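Local coordinates for protein endonuclease V (Homo sapiens, PDB 6OZE) that cleaves inosine-containing RNA, probably as a metal-ion-dependent endoribonuclease of the RNase H-like superfamily, at residues 14-19 with 131-136; 46-51 with 237-242; 98-103 with 109-114; 187-192 with 214-219. The protein carries 4 engineered substitutions. One frame throughout, in Å; residues are numbered along the deposited sequence. Where two conformers were deposited one is given.

The four contacts hold helices and loops round the central mixed sheet of an RNase H-like fold. Along the chain come 14-19, then 46-51, then both halves of contact 3, then 131-136, both halves of contact 4 and finally 237-242, so the segments of contacts 1 and 2 alternate along the chain. Contacts 1 and 4 lie on opposite sides of the chain's centre, their own centres about 23 Å apart. Contact 2 is about 28 Å between centres from each. Only contacts 3 and 4 touch, where Val114 CG2 packs 3.8 Å from Leu215 CD2. Together they fix N-terminal, crossover and C-terminal helices against different parts of one sheet.

Contact 1: 14-19 with 131-136. Engineered in segment 131-136: Ser132 (natural residue Cys).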
loop_
_atom_site.group_PDB
_atom_site.type_symbol
_atom_site.label_atom_id
_atom_site.label_comp_id
_atom_site.label_asym_id
_atom_site.label_seq_id
_atom_site.Cartn_x
_atom_site.Cartn_y
_atom_site.Cartn_z
ATOM N N ALA A 14 -4.527 11.949 -13.736
ATOM C CA ALA A 14 -5.787 12.675 -13.603
ATOM C C ALA A 14 -6.954 11.842 -14.115
ATOM O O ALA A 14 -8.022 11.806 -13.491
ATOM C CB ALA A 14 -5.711 14.016 -14.338
ATOM N N ARG A 15 -6.764 11.148 -15.243
ATOM C CA ARG A 15 -7.832 10.307 -15.779
ATOM C C ARG A 15 -8.238 9.247 -14.772
ATOM O O ARG A 15 -9.430 9.013 -14.537
ATOM C CB ARG A 15 -7.363 9.623 -17.070
ATOM C CG ARG A 15 -8.439 8.735 -17.720
ATOM C CD ARG A 15 -7.948 8.079 -19.025
ATOM N NE ARG A 15 -7.094 6.906 -18.777
ATOM C CZ ARG A 15 -7.507 5.642 -18.888
ATOM N NH1 ARG A 15 -8.765 5.373 -19.215
ATOM N NH2 ARG A 15 -6.656 4.640 -18.696
ATOM N N LEU A 16 -7.254 8.575 -14.195
ATOM C CA LEU A 16 -7.537 7.461 -13.303
ATOM C C LEU A 16 -8.020 7.938 -11.937
ATOM O O LEU A 16 -8.876 7.290 -11.324
ATOM C CB LEU A 16 -6.293 6.585 -13.158
ATOM C CG LEU A 16 -5.842 5.919 -14.464
ATOM C CD1 LEU A 16 -4.619 5.069 -14.179
ATOM C CD2 LEU A 16 -6.962 5.077 -15.033
ATOM N N LYS A 17 -7.495 9.072 -11.452
ATOM C CA LYS A 17 -7.903 9.586 -10.141
ATOM C C LYS A 17 -9.395 9.881 -10.096
ATOM O O LYS A 17 -10.017 9.800 -9.025
ATOM C CB LYS A 17 -7.113 10.851 -9.807
ATOM C CG LYS A 17 -7.411 11.464 -8.434
ATOM C CD LYS A 17 -6.597 12.732 -8.235
ATOM C CE LYS A 17 -6.794 13.313 -6.842
ATOM N NZ LYS A 17 -5.978 14.548 -6.649
ATOM N N ALA A 18 -9.984 10.243 -11.238
ATOM C CA ALA A 18 -11.412 10.511 -11.292
ATOM C C ALA A 18 -12.242 9.268 -10.997
ATOM O O ALA A 18 -13.440 9.392 -10.719
ATOM C CB ALA A 18 -11.792 11.102 -12.649
ATOM N N HIS A 19 -11.634 8.083 -11.046
ATOM C CA HIS A 19 -12.317 6.826 -10.767
ATOM C C HIS A 19 -12.111 6.326 -9.345
ATOM O O HIS A 19 -12.676 5.288 -8.994
ATOM C CB HIS A 19 -11.892 5.738 -11.757
ATOM C CG HIS A 19 -12.371 5.983 -13.152
ATOM N ND1 HIS A 19 -11.671 6.751 -14.057
ATOM C CD2 HIS A 19 -13.498 5.585 -13.787
ATOM C CE1 HIS A 19 -12.335 6.797 -15.198
ATOM N NE2 HIS A 19 -13.447 6.098 -15.061
ATOM N N ALA A 131 -0.979 2.927 -4.309
ATOM C CA ALA A 131 -2.121 2.171 -3.807
ATOM C C ALA A 131 -3.409 2.561 -4.529
ATOM O O ALA A 131 -4.271 1.708 -4.774
ATOM C CB ALA A 131 -2.258 2.368 -2.290
ATOM N N SER A 132 -3.568 3.841 -4.861
ATOM C CA SER A 132 -4.752 4.280 -5.592
ATOM C C SER A 132 -4.685 3.840 -7.044
ATOM O O SER A 132 -5.699 3.444 -7.634
ATOM C CB SER A 132 -4.844 5.800 -5.555
ATOM O OG SER A 132 -5.168 6.216 -4.241
ATOM N N HIS A 133 -3.495 3.937 -7.633
ATOM C CA HIS A 133 -3.299 3.585 -9.030
ATOM C C HIS A 133 -3.541 2.093 -9.231
ATOM O O HIS A 133 -4.252 1.688 -10.163
ATOM C CB HIS A 133 -1.866 3.979 -9.395
ATOM C CG HIS A 133 -1.611 4.178 -10.861
ATOM N ND1 HIS A 133 -0.826 5.210 -11.322
ATOM C CD2 HIS A 133 -2.013 3.489 -11.954
ATOM C CE1 HIS A 133 -0.743 5.145 -12.643
ATOM N NE2 HIS A 133 -1.470 4.119 -13.050
ATOM N N LEU A 134 -2.983 1.262 -8.343
ATOM C CA LEU A 134 -3.242 -0.171 -8.413
ATOM C C LEU A 134 -4.704 -0.477 -8.106
ATOM O O LEU A 134 -5.312 -1.340 -8.751
ATOM C CB LEU A 134 -2.310 -0.910 -7.445
ATOM C CG LEU A 134 -2.428 -2.432 -7.422
ATOM C CD1 LEU A 134 -1.985 -3.047 -8.766
ATOM C CD2 LEU A 134 -1.592 -2.982 -6.282
ATOM N N GLY A 135 -5.290 0.216 -7.118
ATOM C CA GLY A 135 -6.680 -0.048 -6.773
ATOM C C GLY A 135 -7.645 0.224 -7.913
ATOM O O GLY A 135 -8.547 -0.574 -8.188
ATOM N N VAL A 136 -7.494 1.363 -8.589
ATOM C CA VAL A 136 -8.417 1.705 -9.671
ATOM C C VAL A 136 -8.298 0.704 -10.816
ATOM O O VAL A 136 -9.297 0.307 -11.426
ATOM C CB VAL A 136 -8.185 3.157 -10.140
ATOM C CG1 VAL A 136 -8.822 3.404 -11.498
ATOM C CG2 VAL A 136 -8.740 4.145 -9.112
#
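Leu16 and His133 make the aromatic part of this contact. Leu16 is extended beyond its first torsion, with CG beside the backbone N (chi1 -63°), and its CD1 methyl comes in obliquely at the imidazole, 3.5 Å from His133 NE2 and 3.8 Å from His133 CD2. The ring is held from other directions as well: Phe90 meets it edge-to-face, and Phe128 packs against it with the planes inclined. Phe128 touches Leu16 too, so leucine and histidine share one apolar cluster.

The aliphatic part belongs to Val136, modelled in two conformers. In the one described here its CG1 lies 3.9 Å from His19 CB, and its CG2 sits 3.8 Å from the carbonyl oxygen Leu16 O. Helix 130-138, which carries Val136 and His133, is the connection of a beta-alpha-beta crossover between the parallel neighbours 115-118 and 142-146 of the RNase H-like sheet. The end of the N-terminal helix 3-17 is laid against its outer side.

The polar bonds of 14-19 mostly shape its own chain as it leaves the helix. His19 N bonds to Leu16 O at 2.9 Å, while His19 ND1 reaches back to Arg15 O at 3.2 Å; that oxygen lies nearly in the imidazole plane, and the N-H...O angle of 143° makes a moderately bent bond. The ring, so bonded, leads away from Val136, leaving CB to do the touching. Leu16 CD2 lies over one face of the Arg15 guanidinium toward its rim, and Glu12 pairs with Arg15 NE in a salt bridge.

Contact 2: 46-51 with 237-242; sequences SFVAGD and EHIRKS. Unlike the reference sequence in segment 46-51: Ala49 (reference Lys).
Ile239, in the last turns of helix 226-242, meets 46-51 through Ser46, Phe47 and Val48. Its predecessor His238 turns its ring instead to the neighbouring strands, touching Cys56, Ser74 and Met76.

Ile239 itself is buried, with its two branches doing separate jobs. CG1 stands beside the backbone N (chi1 -71°) and the chain then runs out extended, carrying CD1 to the end of strand 39-47. There the methyl lies 3.8 Å from Ser46 O, 4.4 Å from Ser46 CB and 4.3 Å from Phe47 O, so it is met largely by backbone carbonyls. The other branch, CG2, packs 4.2 Å from Val48 CG2. Ser46 keeps its hydroxyl for a different partner, bonding through OG to Asp44 OD2. Just past Val48 the chain reverses in a type II beta turn, Val48 to Asp51, closed by a weak bond from Asp51 N to Val48 O.

At the far end Ser242 doubles the hold on its own helix. Its backbone N and its OG both donate to His238 O, from opposite faces of the carbonyl plane, the hydroxyl at 2.8 Å from that oxygen. The same OG also lies above one face of the His238 ring, toward the rim.

The turn 48-51 belongs to the hairpin between the antiparallel strands 39-47 and 54-63, with Ser46 bonded to Cys56 and Val48 to Arg54 through their backbones. The C-terminal helix lies against this hairpin and strand 69-78: Ile239 also touches Cys56, Ser242 touches Met76, and Val48 packs on Met76 and Leu243.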
loop_
_atom_site.group_PDB
_atom_site.type_symbol
_atom_site.label_atom_id
_atom_site.label_comp_id
_atom_site.label_asym_id
_atom_site.label_seq_id
_atom_site.Cartn_x
_atom_site.Cartn_y
_atom_site.Cartn_z
ATOM N N SER A 46 10.544 -4.572 -4.532
ATOM C CA SER A 46 11.812 -4.305 -3.874
ATOM C C SER A 46 12.922 -4.333 -4.902
ATOM O O SER A 46 13.049 -5.312 -5.636
ATOM C CB SER A 46 12.113 -5.376 -2.823
ATOM O OG SER A 46 11.201 -5.255 -1.734
ATOM N N PHE A 47 13.746 -3.292 -4.922
ATOM C CA PHE A 47 14.872 -3.245 -5.839
ATOM C C PHE A 47 16.019 -4.114 -5.353
ATOM O O PHE A 47 16.251 -4.272 -4.149
ATOM C CB PHE A 47 15.374 -1.816 -6.008
ATOM C CG PHE A 47 14.402 -0.931 -6.694
ATOM C CD1 PHE A 47 13.431 -0.259 -5.973
ATOM C CD2 PHE A 47 14.436 -0.791 -8.067
ATOM C CE1 PHE A 47 12.520 0.553 -6.605
ATOM C CE2 PHE A 47 13.534 0.018 -8.703
ATOM C CZ PHE A 47 12.571 0.695 -7.968
ATOM N N VAL A 48 16.733 -4.691 -6.317
ATOM C CA VAL A 48 17.997 -5.349 -6.030
ATOM C C VAL A 48 19.003 -4.307 -5.565
ATOM O O VAL A 48 19.216 -3.289 -6.239
ATOM C CB VAL A 48 18.497 -6.083 -7.282
ATOM C CG1 VAL A 48 19.879 -6.672 -7.051
ATOM C CG2 VAL A 48 17.493 -7.157 -7.651
ATOM N N ALA A 49 19.628 -4.565 -4.414
ATOM C CA ALA A 49 20.602 -3.638 -3.845
ATOM C C ALA A 49 21.650 -3.252 -4.878
ATOM O O ALA A 49 22.174 -4.101 -5.602
ATOM C CB ALA A 49 21.280 -4.280 -2.633
ATOM N N GLY A 50 21.942 -1.956 -4.950
ATOM C CA GLY A 50 22.851 -1.468 -5.966
ATOM C C GLY A 50 22.262 -1.428 -7.354
ATOM O O GLY A 50 23.010 -1.428 -8.337
ATOM N N ASP A 51 20.936 -1.399 -7.465
ATOM C CA ASP A 51 20.290 -1.374 -8.766
ATOM C C ASP A 51 18.977 -0.613 -8.676
ATOM O O ASP A 51 18.226 -0.755 -7.707
ATOM C CB ASP A 51 20.038 -2.787 -9.302
ATOM C CG ASP A 51 19.731 -2.790 -10.780
ATOM O OD1 ASP A 51 19.160 -1.787 -11.248
ATOM O OD2 ASP A 51 20.073 -3.775 -11.469
ATOM N N GLU A 237 13.525 -12.966 -0.219
ATOM C CA GLU A 237 13.935 -14.350 -0.429
ATOM C C GLU A 237 14.099 -14.658 -1.910
ATOM O O GLU A 237 15.032 -15.365 -2.305
ATOM C CB GLU A 237 12.912 -15.311 0.172
ATOM C CG GLU A 237 12.857 -15.304 1.689
ATOM C CD GLU A 237 11.793 -16.241 2.229
ATOM O OE1 GLU A 237 10.963 -16.725 1.428
ATOM O OE2 GLU A 237 11.788 -16.493 3.453
ATOM N N HIS A 238 13.178 -14.161 -2.744
ATOM C CA HIS A 238 13.263 -14.453 -4.173
ATOM C C HIS A 238 14.501 -13.822 -4.791
ATOM O O HIS A 238 15.142 -14.421 -5.655
ATOM C CB HIS A 238 12.009 -13.951 -4.884
ATOM C CG HIS A 238 11.818 -14.525 -6.241
ATOM N ND1 HIS A 238 11.532 -15.858 -6.453
ATOM C CD2 HIS A 238 11.895 -13.955 -7.466
ATOM C CE1 HIS A 238 11.430 -16.081 -7.752
ATOM N NE2 HIS A 238 11.643 -14.942 -8.388
ATOM N N ILE A 239 14.852 -12.611 -4.362
ATOM C CA ILE A 239 16.079 -11.985 -4.860
ATOM C C ILE A 239 17.298 -12.805 -4.451
ATOM O O ILE A 239 18.201 -13.066 -5.259
ATOM C CB ILE A 239 16.174 -10.536 -4.343
ATOM C CG1 ILE A 239 15.119 -9.670 -5.037
ATOM C CG2 ILE A 239 17.605 -9.993 -4.498
ATOM C CD1 ILE A 239 14.916 -8.324 -4.366
ATOM N N ARG A 240 17.349 -13.220 -3.183
ATOM C CA ARG A 240 18.502 -13.986 -2.726
ATOM C C ARG A 240 18.622 -15.316 -3.460
ATOM O O ARG A 240 19.732 -15.738 -3.810
ATOM C CB ARG A 240 18.464 -14.159 -1.206
ATOM C CG ARG A 240 19.087 -12.973 -0.459
ATOM C CD ARG A 240 18.105 -12.254 0.454
ATOM N NE ARG A 240 18.664 -11.012 0.988
ATOM C CZ ARG A 240 18.501 -9.813 0.432
ATOM N NH1 ARG A 240 17.788 -9.681 -0.681
ATOM N NH2 ARG A 240 19.048 -8.743 0.990
ATOM N N LYS A 241 17.497 -15.986 -3.725
ATOM C CA LYS A 241 17.564 -17.232 -4.478
ATOM C C LYS A 241 18.015 -16.974 -5.908
ATOM O O LYS A 241 18.898 -17.666 -6.425
ATOM C CB LYS A 241 16.201 -17.923 -4.505
ATOM C CG LYS A 241 15.623 -18.312 -3.161
ATOM C CD LYS A 241 14.524 -19.328 -3.406
ATOM C CE LYS A 241 13.449 -19.267 -2.364
ATOM N NZ LYS A 241 12.240 -19.992 -2.845
ATOM N N SER A 242 17.401 -15.979 -6.565
ATOM C CA SER A 242 17.618 -15.794 -7.993
ATOM C C SER A 242 19.029 -15.326 -8.279
ATOM O O SER A 242 19.594 -15.675 -9.315
ATOM C CB SER A 242 16.620 -14.775 -8.548
ATOM O OG SER A 242 15.283 -15.169 -8.308
#

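Contact 3: 98-103 with 109-114; sequences ELVQQL and GLMPQV
Met111 starts with CG beside the backbone N, and its chain then bends at chi2 (-67°) and again at chi3 (-59°), which brings sulfur and methyl to the helix, where Leu103 and Val100 receive them. Leu103 has CG anti to its backbone N (chi1 180°), which points the branch toward 109-114.

The two chains slide past each other in opposite directions, with Met111 SD 4.0 Å from Leu103 CG. Beyond the sulfur, Met111 CE meets Val100 CG1 at 4.0 Å, the side chains crossing at about a right angle, and Met111 SD lies 4.0 Å from Val100 O. Leu103 then divides its methyls. Leu103 CD2 reaches the ring carbon Pro112 CD at 3.8 Å, while CD1 lies 4.3 Å from Leu110 CB.

Helix 89-106 links strand 69-78 to strand 115-118, which runs parallel to it in the RNase H-like sheet with two strands between, and 109-114 is the return from helix to sheet. Leu103 and Pro112 both also rest on Val61 of strand 54-63, and Leu103 touches Tyr71. Elsewhere on the loop, Met111 O accepts a bond from Arg39 NE, and Gln113 OE1 takes two, from the backbone N of Gln38 and of Arg39.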
loop_
_atom_site.group_PDB
_atom_site.type_symbol
_atom_site.label_atom_id
_atom_site.label_comp_id
_atom_site.label_asym_id
_atom_site.label_seq_id
_atom_site.Cartn_x
_atom_site.Cartn_y
_atom_site.Cartn_z
ATOM N N GLU A 98 -0.081 -7.469 -13.152
ATOM C CA GLU A 98 0.092 -8.765 -13.796
ATOM C C GLU A 98 0.017 -9.914 -12.793
ATOM O O GLU A 98 -0.523 -10.985 -13.103
ATOM C CB GLU A 98 1.431 -8.800 -14.532
ATOM C CG GLU A 98 1.624 -10.009 -15.407
ATOM C CD GLU A 98 0.746 -9.977 -16.649
ATOM O OE1 GLU A 98 0.268 -8.883 -17.018
ATOM O OE2 GLU A 98 0.540 -11.050 -17.251
ATOM N N LEU A 99 0.573 -9.721 -11.595
ATOM C CA LEU A 99 0.480 -10.771 -10.585
ATOM C C LEU A 99 -0.962 -10.984 -10.143
ATOM O O LEU A 99 -1.392 -12.128 -9.950
ATOM C CB LEU A 99 1.345 -10.426 -9.368
ATOM C CG LEU A 99 2.857 -10.436 -9.614
ATOM C CD1 LEU A 99 3.586 -9.905 -8.359
ATOM C CD2 LEU A 99 3.325 -11.826 -9.968
ATOM N N VAL A 100 -1.717 -9.897 -9.966
ATOM C CA VAL A 100 -3.114 -10.033 -9.558
ATOM C C VAL A 100 -3.915 -10.747 -10.637
ATOM O O VAL A 100 -4.725 -11.639 -10.347
ATOM C CB VAL A 100 -3.703 -8.652 -9.211
ATOM C CG1 VAL A 100 -5.198 -8.772 -8.917
ATOM C CG2 VAL A 100 -2.973 -8.059 -8.024
ATOM N N GLN A 101 -3.684 -10.392 -11.907
ATOM C CA GLN A 101 -4.423 -11.046 -12.981
ATOM C C GLN A 101 -4.064 -12.523 -13.096
ATOM O O GLN A 101 -4.947 -13.364 -13.311
ATOM C CB GLN A 101 -4.215 -10.320 -14.311
ATOM C CG GLN A 101 -5.139 -10.832 -15.415
ATOM C CD GLN A 101 -6.612 -10.628 -15.078
ATOM O OE1 GLN A 101 -6.975 -9.695 -14.359
ATOM N NE2 GLN A 101 -7.464 -11.507 -15.594
ATOM N N GLN A 102 -2.780 -12.867 -12.950
ATOM C CA GLN A 102 -2.400 -14.275 -12.925
ATOM C C GLN A 102 -3.180 -15.034 -11.856
ATOM O O GLN A 102 -3.703 -16.129 -12.105
ATOM C CB GLN A 102 -0.898 -14.421 -12.680
ATOM C CG GLN A 102 -0.491 -15.865 -12.402
ATOM C CD GLN A 102 0.907 -16.005 -11.834
ATOM O OE1 GLN A 102 1.511 -15.031 -11.388
ATOM N NE2 GLN A 102 1.429 -17.229 -11.844
ATOM N N LEU A 103 -3.269 -14.462 -10.659
ATOM C CA LEU A 103 -4.050 -15.093 -9.599
ATOM C C LEU A 103 -5.518 -15.213 -10.002
ATOM O O LEU A 103 -6.133 -16.271 -9.836
ATOM C CB LEU A 103 -3.896 -14.288 -8.309
ATOM C CG LEU A 103 -4.680 -14.847 -7.118
ATOM C CD1 LEU A 103 -4.295 -16.300 -6.860
ATOM C CD2 LEU A 103 -4.453 -13.973 -5.884
ATOM N N GLY A 109 -10.649 -18.489 -6.592
ATOM C CA GLY A 109 -11.127 -18.686 -5.239
ATOM C C GLY A 109 -10.201 -18.158 -4.164
ATOM O O GLY A 109 -10.605 -18.112 -2.999
ATOM N N LEU A 110 -8.974 -17.781 -4.518
ATOM C CA LEU A 110 -8.039 -17.204 -3.560
ATOM C C LEU A 110 -7.870 -15.704 -3.738
ATOM O O LEU A 110 -7.013 -15.108 -3.075
ATOM C CB LEU A 110 -6.676 -17.900 -3.634
ATOM C CG LEU A 110 -6.613 -19.333 -3.097
ATOM C CD1 LEU A 110 -5.205 -19.898 -3.251
ATOM C CD2 LEU A 110 -7.076 -19.404 -1.649
ATOM N N MET A 111 -8.655 -15.082 -4.614
ATOM C CA MET A 111 -8.494 -13.657 -4.870
ATOM C C MET A 111 -8.703 -12.881 -3.578
ATOM O O MET A 111 -9.647 -13.173 -2.828
ATOM C CB MET A 111 -9.512 -13.178 -5.902
ATOM C CG MET A 111 -9.041 -13.328 -7.341
ATOM S SD MET A 111 -7.659 -12.226 -7.716
ATOM C CE MET A 111 -8.376 -10.627 -7.367
ATOM N N PRO A 112 -7.857 -11.909 -3.281
ATOM C CA PRO A 112 -8.060 -11.104 -2.075
ATOM C C PRO A 112 -9.273 -10.193 -2.208
ATOM O O PRO A 112 -9.635 -9.749 -3.298
ATOM C CB PRO A 112 -6.772 -10.282 -1.987
ATOM C CG PRO A 112 -6.243 -10.230 -3.392
ATOM C CD PRO A 112 -6.616 -11.560 -3.994
ATOM N N GLN A 113 -9.887 -9.887 -1.065
ATOM C CA GLN A 113 -10.983 -8.925 -1.046
ATOM C C GLN A 113 -10.495 -7.493 -0.865
ATOM O O GLN A 113 -11.284 -6.548 -1.040
ATOM C CB GLN A 113 -11.966 -9.289 0.073
ATOM C CG GLN A 113 -12.712 -10.585 -0.196
ATOM C CD GLN A 113 -13.278 -11.185 1.061
ATOM O OE1 GLN A 113 -12.568 -11.865 1.794
ATOM N NE2 GLN A 113 -14.556 -10.925 1.334
ATOM N N VAL A 114 -9.222 -7.329 -0.521
ATOM C CA VAL A 114 -8.608 -6.027 -0.283
ATOM C C VAL A 114 -7.104 -6.242 -0.359
ATOM O O VAL A 114 -6.597 -7.305 0.013
ATOM C CB VAL A 114 -9.046 -5.477 1.107
ATOM C CG1 VAL A 114 -8.718 -6.484 2.232
ATOM C CG2 VAL A 114 -8.382 -4.130 1.400
#

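Contact 4: 187-192 with 214-219. Engineered in segment 214-219: Ser217 (natural residue Cys), Ala218 (natural residue Cys).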
loop_
_atom_site.group_PDB
_atom_site.type_symbol
_atom_site.label_atom_id
_atom_site.label_comp_id
_atom_site.label_asym_id
_atom_site.label_seq_id
_atom_site.Cartn_x
_atom_site.Cartn_y
_atom_site.Cartn_z
ATOM N N MET A 187 -3.829 8.829 8.032
ATOM C CA MET A 187 -3.727 8.708 9.476
ATOM C C MET A 187 -2.376 8.120 9.841
ATOM O O MET A 187 -1.877 7.231 9.148
ATOM C CB MET A 187 -4.817 7.772 10.013
ATOM C CG MET A 187 -6.226 8.158 9.608
ATOM S SD MET A 187 -6.871 9.442 10.674
ATOM C CE MET A 187 -6.447 8.664 12.209
ATOM N N ALA A 188 -1.792 8.601 10.930
ATOM C CA ALA A 188 -0.636 7.945 11.513
ATOM C C ALA A 188 -1.182 6.924 12.497
ATOM O O ALA A 188 -2.053 7.253 13.311
ATOM C CB ALA A 188 0.259 8.955 12.238
ATOM N N LEU A 189 -0.685 5.699 12.423
ATOM C CA LEU A 189 -1.223 4.609 13.220
ATOM C C LEU A 189 -0.094 3.938 13.975
ATOM O O LEU A 189 0.901 3.526 13.380
ATOM C CB LEU A 189 -1.870 3.565 12.300
ATOM C CG LEU A 189 -2.181 2.212 12.950
ATOM C CD1 LEU A 189 -3.266 2.356 14.009
ATOM C CD2 LEU A 189 -2.567 1.186 11.875
ATOM N N ARG A 190 -0.239 3.844 15.295
ATOM C CA ARG A 190 0.651 2.979 16.056
ATOM C C ARG A 190 0.168 1.546 15.867
ATOM O O ARG A 190 -0.946 1.188 16.254
ATOM C CB ARG A 190 0.684 3.369 17.531
ATOM C CG ARG A 190 1.613 2.463 18.322
ATOM C CD ARG A 190 1.993 3.118 19.641
ATOM N NE ARG A 190 2.926 2.314 20.420
ATOM C CZ ARG A 190 3.680 2.805 21.403
ATOM N NH1 ARG A 190 3.615 4.097 21.706
ATOM N NH2 ARG A 190 4.504 2.013 22.077
ATOM N N SER A 191 0.988 0.726 15.221
ATOM C CA SER A 191 0.562 -0.620 14.881
ATOM C C SER A 191 1.009 -1.678 15.879
ATOM O O SER A 191 0.650 -2.843 15.719
ATOM C CB SER A 191 1.070 -0.970 13.487
ATOM O OG SER A 191 2.474 -0.813 13.451
ATOM N N HIS A 192 1.773 -1.311 16.907
ATOM C CA HIS A 192 2.316 -2.307 17.819
ATOM C C HIS A 192 2.600 -1.639 19.154
ATOM O O HIS A 192 3.034 -0.489 19.190
ATOM C CB HIS A 192 3.599 -2.931 17.244
ATOM C CG HIS A 192 4.054 -4.161 17.963
ATOM N ND1 HIS A 192 4.872 -4.117 19.072
ATOM C CD2 HIS A 192 3.815 -5.472 17.725
ATOM C CE1 HIS A 192 5.114 -5.348 19.487
ATOM N NE2 HIS A 192 4.485 -6.189 18.686
ATOM N N ARG A 214 -8.484 0.786 10.696
ATOM C CA ARG A 214 -8.868 -0.333 11.547
ATOM C C ARG A 214 -8.413 -1.662 10.957
ATOM O O ARG A 214 -7.956 -2.546 11.691
ATOM C CB ARG A 214 -10.372 -0.321 11.774
ATOM C CG ARG A 214 -10.838 0.903 12.543
ATOM C CD ARG A 214 -12.180 0.668 13.210
ATOM N NE ARG A 214 -13.138 0.024 12.315
ATOM C CZ ARG A 214 -13.464 -1.263 12.367
ATOM N NH1 ARG A 214 -14.346 -1.754 11.508
ATOM N NH2 ARG A 214 -12.905 -2.055 13.277
ATOM N N LEU A 215 -8.542 -1.829 9.640
ATOM C CA LEU A 215 -8.087 -3.067 9.016
ATOM C C LEU A 215 -6.582 -3.230 9.173
ATOM O O LEU A 215 -6.091 -4.330 9.458
ATOM C CB LEU A 215 -8.428 -3.063 7.519
ATOM C CG LEU A 215 -7.915 -4.270 6.733
ATOM C CD1 LEU A 215 -8.515 -5.550 7.288
ATOM C CD2 LEU A 215 -8.247 -4.099 5.246
ATOM N N THR A 216 -5.828 -2.147 8.971
ATOM C CA THR A 216 -4.379 -2.241 9.128
ATOM C C THR A 216 -4.015 -2.663 10.547
ATOM O O THR A 216 -3.132 -3.508 10.749
ATOM C CB THR A 216 -3.745 -0.897 8.770
ATOM O OG1 THR A 216 -4.102 -0.565 7.422
ATOM C CG2 THR A 216 -2.224 -0.996 8.835
ATOM N N SER A 217 -4.678 -2.076 11.545
ATOM C CA SER A 217 -4.447 -2.508 12.921
ATOM C C SER A 217 -4.765 -3.989 13.096
ATOM O O SER A 217 -3.993 -4.727 13.727
ATOM C CB SER A 217 -5.263 -1.657 13.902
ATOM O OG SER A 217 -4.794 -1.838 15.224
ATOM N N ALA A 218 -5.891 -4.443 12.539
ATOM C CA ALA A 218 -6.304 -5.832 12.697
ATOM C C ALA A 218 -5.319 -6.794 12.046
ATOM O O ALA A 218 -5.196 -7.949 12.484
ATOM C CB ALA A 218 -7.701 -6.016 12.107
ATOM N N CYS A 219 -4.603 -6.329 11.027
ATOM C CA CYS A 219 -3.650 -7.161 10.306
ATOM C C CYS A 219 -2.244 -7.102 10.877
ATOM O O CYS A 219 -1.351 -7.753 10.329
ATOM C CB CYS A 219 -3.615 -6.778 8.818
ATOM S SG CYS A 219 -5.093 -7.237 7.949
#
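Leu189 sends its side chain from strand 184-189 toward the helix that carries Thr216 and Ser217. CB points toward the helix, and CG continues outward anti to the backbone N (chi1 166°). One methyl, CD2, then makes the contact. It sits 3.8 Å from Thr216 CG2 and 3.9 Å from Thr216 CB, the two side chains sliding past each other in opposite directions. The same methyl lies 3.9 Å from the backbone N of Ser217, an engineered residue, and 4.4 Å from Ser217 CB. CD2 thus straddles two successive residues of the helix, and the leucine also touches Val213 one turn earlier.

Thr216 is turned so that its methyl can meet the leucine while its hydroxyl is occupied: CG2 is anti to the backbone N, and OG1, beside that N, bonds to Ala212 O one turn back in the helix. The buried threonine thus shows Leu189 carbon and has its polar atom satisfied within the helix. Beyond the leucine, Ser191 OG is bonded to Arg223 O, linking Ser191 to the loop that follows the helix.

Strand 184-189 pairs antiparallel with 199-205, and the chain then continues into helix 209-218, which turns back to lie over the pair; Thr216 touches Leu199 and Ile201 as well as Leu189. A helix laid on a hairpin in this way is ordinary alpha/beta layer packing, here on the 174-205 side of the RNase H-like sheet.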